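Local coordinates for protein fatty acid synthase 1, isoform A (Drosophila melanogaster, PDB 6FN6) that probably builds long-chain saturated fatty acids from acetyl-CoA and malonyl-CoA with NADPH, this piece holding its dehydratase, enoyl reductase and ketoreductase modifying domains, at residues Val289-Ile294 with Gln325-Glu330; Gln43-Met48 with Thr56-Glu61. One frame throughout, in Å; residues are numbered along the deposited sequence.

Contact 1: Val289-Ile294 with Gln325-Glu330; sequences VAIQVI and QIIEGE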
loop_
_atom_site.group_PDB
_atom_site.type_symbol
_atom_site.label_atom_id
_atom_site.label_comp_id
_atom_site.label_asym_id
_atom_site.label_seq_id
_atom_site.Cartn_x
_atom_site.Cartn_y
_atom_site.Cartn_z
ATOM N N VAL A 289 -25.035 28.767 -58.063
ATOM C CA VAL A 289 -24.890 30.074 -58.688
ATOM C C VAL A 289 -26.268 30.666 -58.957
ATOM O O VAL A 289 -26.491 31.859 -58.755
ATOM C CB VAL A 289 -24.068 29.983 -59.989
ATOM C CG1 VAL A 289 -24.114 31.306 -60.745
ATOM C CG2 VAL A 289 -22.634 29.595 -59.691
ATOM N N ALA A 290 -27.190 29.826 -59.411
ATOM C CA ALA A 290 -28.522 30.285 -59.782
ATOM C C ALA A 290 -29.247 30.896 -58.590
ATOM O O ALA A 290 -29.784 31.999 -58.679
ATOM C CB ALA A 290 -29.331 29.137 -60.358
ATOM N N ILE A 291 -29.264 30.174 -57.476
ATOM C CA ILE A 291 -29.952 30.638 -56.278
ATOM C C ILE A 291 -29.289 31.913 -55.768
ATOM O O ILE A 291 -29.961 32.821 -55.276
ATOM C CB ILE A 291 -29.975 29.543 -55.194
ATOM C CG1 ILE A 291 -30.823 28.351 -55.652
ATOM C CG2 ILE A 291 -30.495 30.094 -53.866
ATOM C CD1 ILE A 291 -32.300 28.654 -55.836
ATOM N N GLN A 292 -27.969 31.979 -55.886
ATOM C CA GLN A 292 -27.232 33.163 -55.465
ATOM C C GLN A 292 -27.703 34.406 -56.210
ATOM O O GLN A 292 -27.904 35.458 -55.604
ATOM C CB GLN A 292 -25.732 32.967 -55.677
ATOM C CG GLN A 292 -25.054 32.220 -54.550
ATOM C CD GLN A 292 -23.570 32.050 -54.779
ATOM O OE1 GLN A 292 -22.881 32.993 -55.165
ATOM N NE2 GLN A 292 -23.070 30.841 -54.549
ATOM N N VAL A 293 -27.870 34.283 -57.522
ATOM C CA VAL A 293 -28.318 35.400 -58.344
ATOM C C VAL A 293 -29.726 35.820 -57.927
ATOM O O VAL A 293 -30.039 37.010 -57.884
ATOM C CB VAL A 293 -28.263 35.040 -59.841
ATOM C CG1 VAL A 293 -28.880 36.155 -60.695
ATOM C CG2 VAL A 293 -26.827 34.773 -60.266
ATOM N N ILE A 294 -30.572 34.838 -57.625
ATOM C CA ILE A 294 -31.949 35.107 -57.228
ATOM C C ILE A 294 -31.970 35.847 -55.896
ATOM O O ILE A 294 -32.671 36.846 -55.746
ATOM C CB ILE A 294 -32.767 33.804 -57.150
ATOM C CG1 ILE A 294 -32.835 33.140 -58.524
ATOM C CG2 ILE A 294 -34.175 34.076 -56.633
ATOM C CD1 ILE A 294 -33.330 31.712 -58.492
ATOM N N GLN A 325 -31.370 23.920 -49.017
ATOM C CA GLN A 325 -30.127 23.907 -48.258
ATOM C C GLN A 325 -29.268 25.123 -48.600
ATOM O O GLN A 325 -28.623 25.704 -47.727
ATOM C CB GLN A 325 -29.357 22.613 -48.524
ATOM C CG GLN A 325 -28.274 22.325 -47.503
ATOM C CD GLN A 325 -27.574 21.006 -47.754
ATOM O OE1 GLN A 325 -28.198 20.025 -48.163
ATOM N NE2 GLN A 325 -26.269 20.976 -47.513
ATOM N N ILE A 326 -29.265 25.507 -49.874
ATOM C CA ILE A 326 -28.519 26.679 -50.320
ATOM C C ILE A 326 -29.156 27.934 -49.732
ATOM O O ILE A 326 -28.461 28.832 -49.255
ATOM C CB ILE A 326 -28.466 26.755 -51.856
ATOM C CG1 ILE A 326 -27.753 25.533 -52.432
ATOM C CG2 ILE A 326 -27.740 28.014 -52.304
ATOM C CD1 ILE A 326 -28.051 25.290 -53.898
ATOM N N ILE A 327 -30.483 27.992 -49.774
ATOM C CA ILE A 327 -31.219 29.140 -49.266
ATOM C C ILE A 327 -30.955 29.285 -47.772
ATOM O O ILE A 327 -30.475 30.325 -47.314
ATOM C CB ILE A 327 -32.727 29.010 -49.556
ATOM C CG1 ILE A 327 -32.973 28.976 -51.066
ATOM C CG2 ILE A 327 -33.501 30.162 -48.916
ATOM C CD1 ILE A 327 -34.383 28.584 -51.458
ATOM N N GLU A 328 -31.262 28.230 -47.021
ATOM C CA GLU A 328 -31.110 28.235 -45.568
ATOM C C GLU A 328 -29.697 28.640 -45.168
ATOM O O GLU A 328 -29.491 29.282 -44.139
ATOM C CB GLU A 328 -31.433 26.852 -44.999
ATOM C CG GLU A 328 -32.896 26.443 -45.123
ATOM C CD GLU A 328 -33.779 27.067 -44.059
ATOM O OE1 GLU A 328 -33.243 27.745 -43.157
ATOM O OE2 GLU A 328 -35.012 26.877 -44.123
ATOM N N GLY A 329 -28.728 28.264 -45.996
ATOM C CA GLY A 329 -27.334 28.595 -45.758
ATOM C C GLY A 329 -27.074 30.085 -45.634
ATOM O O GLY A 329 -26.294 30.518 -44.786
ATOM N N GLU A 330 -27.721 30.872 -46.487
ATOM C CA GLU A 330 -27.556 32.321 -46.467
ATOM C C GLU A 330 -28.050 32.882 -45.128
ATOM O O GLU A 330 -29.123 32.498 -44.660
ATOM C CB GLU A 330 -28.325 32.962 -47.626
ATOM C CG GLU A 330 -27.791 34.319 -48.068
ATOM C CD GLU A 330 -26.454 34.217 -48.781
ATOM O OE1 GLU A 330 -26.094 33.103 -49.221
ATOM O OE2 GLU A 330 -25.761 35.248 -48.901
#

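Contact 2: Gln43-Met48 with Thr56-Glu61; sequences QTFAKM and TPVVME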
loop_
_atom_site.group_PDB
_atom_site.type_symbol
_atom_site.label_atom_id
_atom_site.label_comp_id
_atom_site.label_asym_id
_atom_site.label_seq_id
_atom_site.Cartn_x
_atom_site.Cartn_y
_atom_site.Cartn_z
ATOM N N GLN A 43 -18.698 21.556 7.433
ATOM C CA GLN A 43 -19.891 22.034 8.121
ATOM C C GLN A 43 -20.536 20.954 8.982
ATOM O O GLN A 43 -20.664 21.115 10.196
ATOM C CB GLN A 43 -20.906 22.564 7.107
ATOM C CG GLN A 43 -20.557 23.941 6.565
ATOM C CD GLN A 43 -21.539 24.427 5.523
ATOM O OE1 GLN A 43 -22.330 23.653 4.986
ATOM N NE2 GLN A 43 -21.495 25.721 5.229
ATOM N N THR A 44 -20.931 19.852 8.356
ATOM C CA THR A 44 -21.640 18.792 9.063
ATOM C C THR A 44 -20.817 18.239 10.220
ATOM O O THR A 44 -21.360 17.925 11.277
ATOM C CB THR A 44 -22.012 17.632 8.120
ATOM O OG1 THR A 44 -20.849 17.195 7.407
ATOM C CG2 THR A 44 -23.087 18.069 7.130
ATOM N N PHE A 45 -19.509 18.123 10.020
ATOM C CA PHE A 45 -18.629 17.586 11.053
ATOM C C PHE A 45 -18.602 18.477 12.289
ATOM O O PHE A 45 -18.570 17.987 13.418
ATOM C CB PHE A 45 -17.211 17.404 10.512
ATOM C CG PHE A 45 -16.270 16.770 11.495
ATOM C CD1 PHE A 45 -16.438 15.449 11.883
ATOM C CD2 PHE A 45 -15.212 17.487 12.023
ATOM C CE1 PHE A 45 -15.574 14.861 12.787
ATOM C CE2 PHE A 45 -14.344 16.903 12.927
ATOM C CZ PHE A 45 -14.525 15.588 13.308
ATOM N N ALA A 46 -18.613 19.788 12.075
ATOM C CA ALA A 46 -18.620 20.733 13.184
ATOM C C ALA A 46 -19.967 20.711 13.897
ATOM O O ALA A 46 -20.045 20.894 15.114
ATOM C CB ALA A 46 -18.306 22.134 12.687
ATOM N N LYS A 47 -21.025 20.479 13.130
ATOM C CA LYS A 47 -22.376 20.484 13.669
ATOM C C LYS A 47 -22.561 19.354 14.683
ATOM O O LYS A 47 -23.111 19.568 15.764
ATOM C CB LYS A 47 -23.402 20.373 12.540
ATOM C CG LYS A 47 -24.801 20.827 12.933
ATOM C CD LYS A 47 -25.739 20.853 11.734
ATOM C CE LYS A 47 -27.165 21.203 12.143
ATOM N NZ LYS A 47 -27.267 22.592 12.681
ATOM N N MET A 48 -22.095 18.156 14.338
ATOM C CA MET A 48 -22.254 17.004 15.223
ATOM C C MET A 48 -21.325 17.112 16.428
ATOM O O MET A 48 -21.588 16.521 17.475
ATOM C CB MET A 48 -21.994 15.681 14.488
ATOM C CG MET A 48 -20.791 15.653 13.558
ATOM S SD MET A 48 -20.679 14.117 12.613
ATOM C CE MET A 48 -22.174 14.184 11.624
ATOM N N THR A 56 -15.220 26.620 14.159
ATOM C CA THR A 56 -14.552 25.336 14.342
ATOM C C THR A 56 -13.422 25.115 13.338
ATOM O O THR A 56 -13.681 24.853 12.163
ATOM C CB THR A 56 -15.554 24.170 14.209
ATOM O OG1 THR A 56 -16.706 24.427 15.021
ATOM C CG2 THR A 56 -14.917 22.862 14.640
ATOM N N PRO A 57 -12.162 25.211 13.794
ATOM C CA PRO A 57 -11.045 24.901 12.894
ATOM C C PRO A 57 -10.888 23.399 12.668
ATOM O O PRO A 57 -11.139 22.617 13.583
ATOM C CB PRO A 57 -9.835 25.481 13.628
ATOM C CG PRO A 57 -10.209 25.435 15.060
ATOM C CD PRO A 57 -11.691 25.677 15.111
ATOM N N VAL A 58 -10.495 23.000 11.463
ATOM C CA VAL A 58 -10.346 21.581 11.145
ATOM C C VAL A 58 -9.119 21.331 10.274
ATOM O O VAL A 58 -8.566 22.255 9.680
ATOM C CB VAL A 58 -11.612 21.030 10.456
ATOM C CG1 VAL A 58 -12.824 21.159 11.376
ATOM C CG2 VAL A 58 -11.856 21.742 9.125
ATOM N N VAL A 59 -8.698 20.071 10.218
ATOM C CA VAL A 59 -7.609 19.651 9.347
ATOM C C VAL A 59 -8.061 18.451 8.527
ATOM O O VAL A 59 -8.316 17.378 9.072
ATOM C CB VAL A 59 -6.340 19.318 10.153
ATOM C CG1 VAL A 59 -5.253 18.753 9.242
ATOM C CG2 VAL A 59 -5.835 20.544 10.883
ATOM N N MET A 60 -8.170 18.645 7.216
ATOM C CA MET A 60 -8.546 17.563 6.318
ATOM C C MET A 60 -7.297 16.931 5.725
ATOM O O MET A 60 -6.322 17.625 5.440
ATOM C CB MET A 60 -9.457 18.078 5.209
ATOM C CG MET A 60 -10.679 18.805 5.728
ATOM S SD MET A 60 -11.886 19.147 4.444
ATOM C CE MET A 60 -12.793 20.472 5.224
ATOM N N GLU A 61 -7.329 15.616 5.539
ATOM C CA GLU A 61 -6.174 14.898 5.017
ATOM C C GLU A 61 -6.576 13.819 4.021
ATOM O O GLU A 61 -7.660 13.242 4.114
ATOM C CB GLU A 61 -5.374 14.273 6.158
ATOM C CG GLU A 61 -4.776 15.285 7.116
ATOM C CD GLU A 61 -4.049 14.630 8.268
ATOM O OE1 GLU A 61 -2.856 14.299 8.102
ATOM O OE2 GLU A 61 -4.668 14.438 9.337
#

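Contact 1: Val289-Ile294 with Gln325-Glu330
Ile291 reaches from helix 279-296 to the end of helix 320-329 and sets its CG2 methyl against two consecutive isoleucines, Ile326 and Ile327. One methyl does most of the work: Ile291 CG2 lies 3.8 Å from Ile326 CG2, methyl to methyl, and 3.9 Å from Ile327 CG1, where it meets the methylene of the longer branch. The side chains of Ile291 and Ile326 run aslant to each other, while Ile291 and Ile327 cross nearly at right angles. Behind the leading methyl, Ile291 CB adds a 4.0 Å approach to Ile326 CG2.

All three isoleucines share a first torsion, with CG2 anti to the backbone N and CG1 beside it. In Ile291 this sends CG2 across the gap. Its CG1 turns off, and chi2 -65° folds CD1 back rather than extending it. In Ile327 the same first torsion (chi1 -62°) brings the CG1 methylene to Ile291 CG2, and chi2 169° only extends CD1 beyond it, away from that methyl. The bond from CA to CB of Ile326 already faces the partner helix, and its own CG2 closes the gap.

No hydrogen bond joins the two segments; the contact is wholly apolar and buried. Ile291 and Ile327 both also touch Phe376 of strand 374-380. One residue on from Ile291, Gln292 bonds Arg554 and His555 of strand 549-557, in the pseudo-ketoreductase region. Two helices packed side by side against a central sheet with strand order 3-2-1-4-5-7-6 are typical of the class I methyltransferase fold, consistent with the pseudo-methyltransferase domain of animal fatty acid synthases.

Contact 2: Gln43-Met48 with Thr56-Glu61
Ala46 lays its CB methyl against the side chain of Thr56, meeting both branches of the threonine. The methyl is 3.6 Å from Thr56 OG1, 3.7 Å from Thr56 CB and 4.0 Å from Thr56 CG2, so it rests against the whole fork, not against one branch alone. With chi1 -49° Thr56 puts OG1 beside its backbone N and CG2 anti to that N. The hydroxyl gains nothing polar from the alanine; it donates to the carbonyl of Glu52, in the turn that leads into this segment, and that bond ties down the branch on which the methyl rests.

Beside this pair, Val58 CG1 comes up at the rim of the Phe45 ring, close to its plane, 4.4 Å from Phe45 CD2. The phenylalanine carries its ring anti to the backbone N (chi1 -176°), which carries the ring off the helix, where Val58 meets its edge. It also meets the ring of Phe83, the two planes inclined by about 35°. No hydrogen bond links the two segments, and all four touching residues are buried.

Trp42, one turn back in helix 34-48, bonds the carbonyl of Thr56 through NE1. Val58 pairs by its backbone with Ile201 and Val59 with Thr105, which places strand 58-65 between strands 191-201 and 98-105, with helix 34-48 lying against it as the central helix of the N-terminal hotdog fold.

In the fold
Following the chain from its N terminus, contact 2 comes first: it closes the nine-residue loop between helix 34-48 and strand 58-65, inside the N-terminal hotdog of the dehydratase. The chain then completes the second hotdog before reaching contact 1, which joins helix 279-296 to helix 320-329 with 30 residues, strand 303-309 among them, between its two segments. The two contacts therefore follow in series; neither nests in nor crosses the other. Their centres stand about 66 Å apart, on opposite sides of the chain's centre, so contact 2 fastens helix to strand in the dehydratase and contact 1 helix to helix in the probable pseudo-methyltransferase domain.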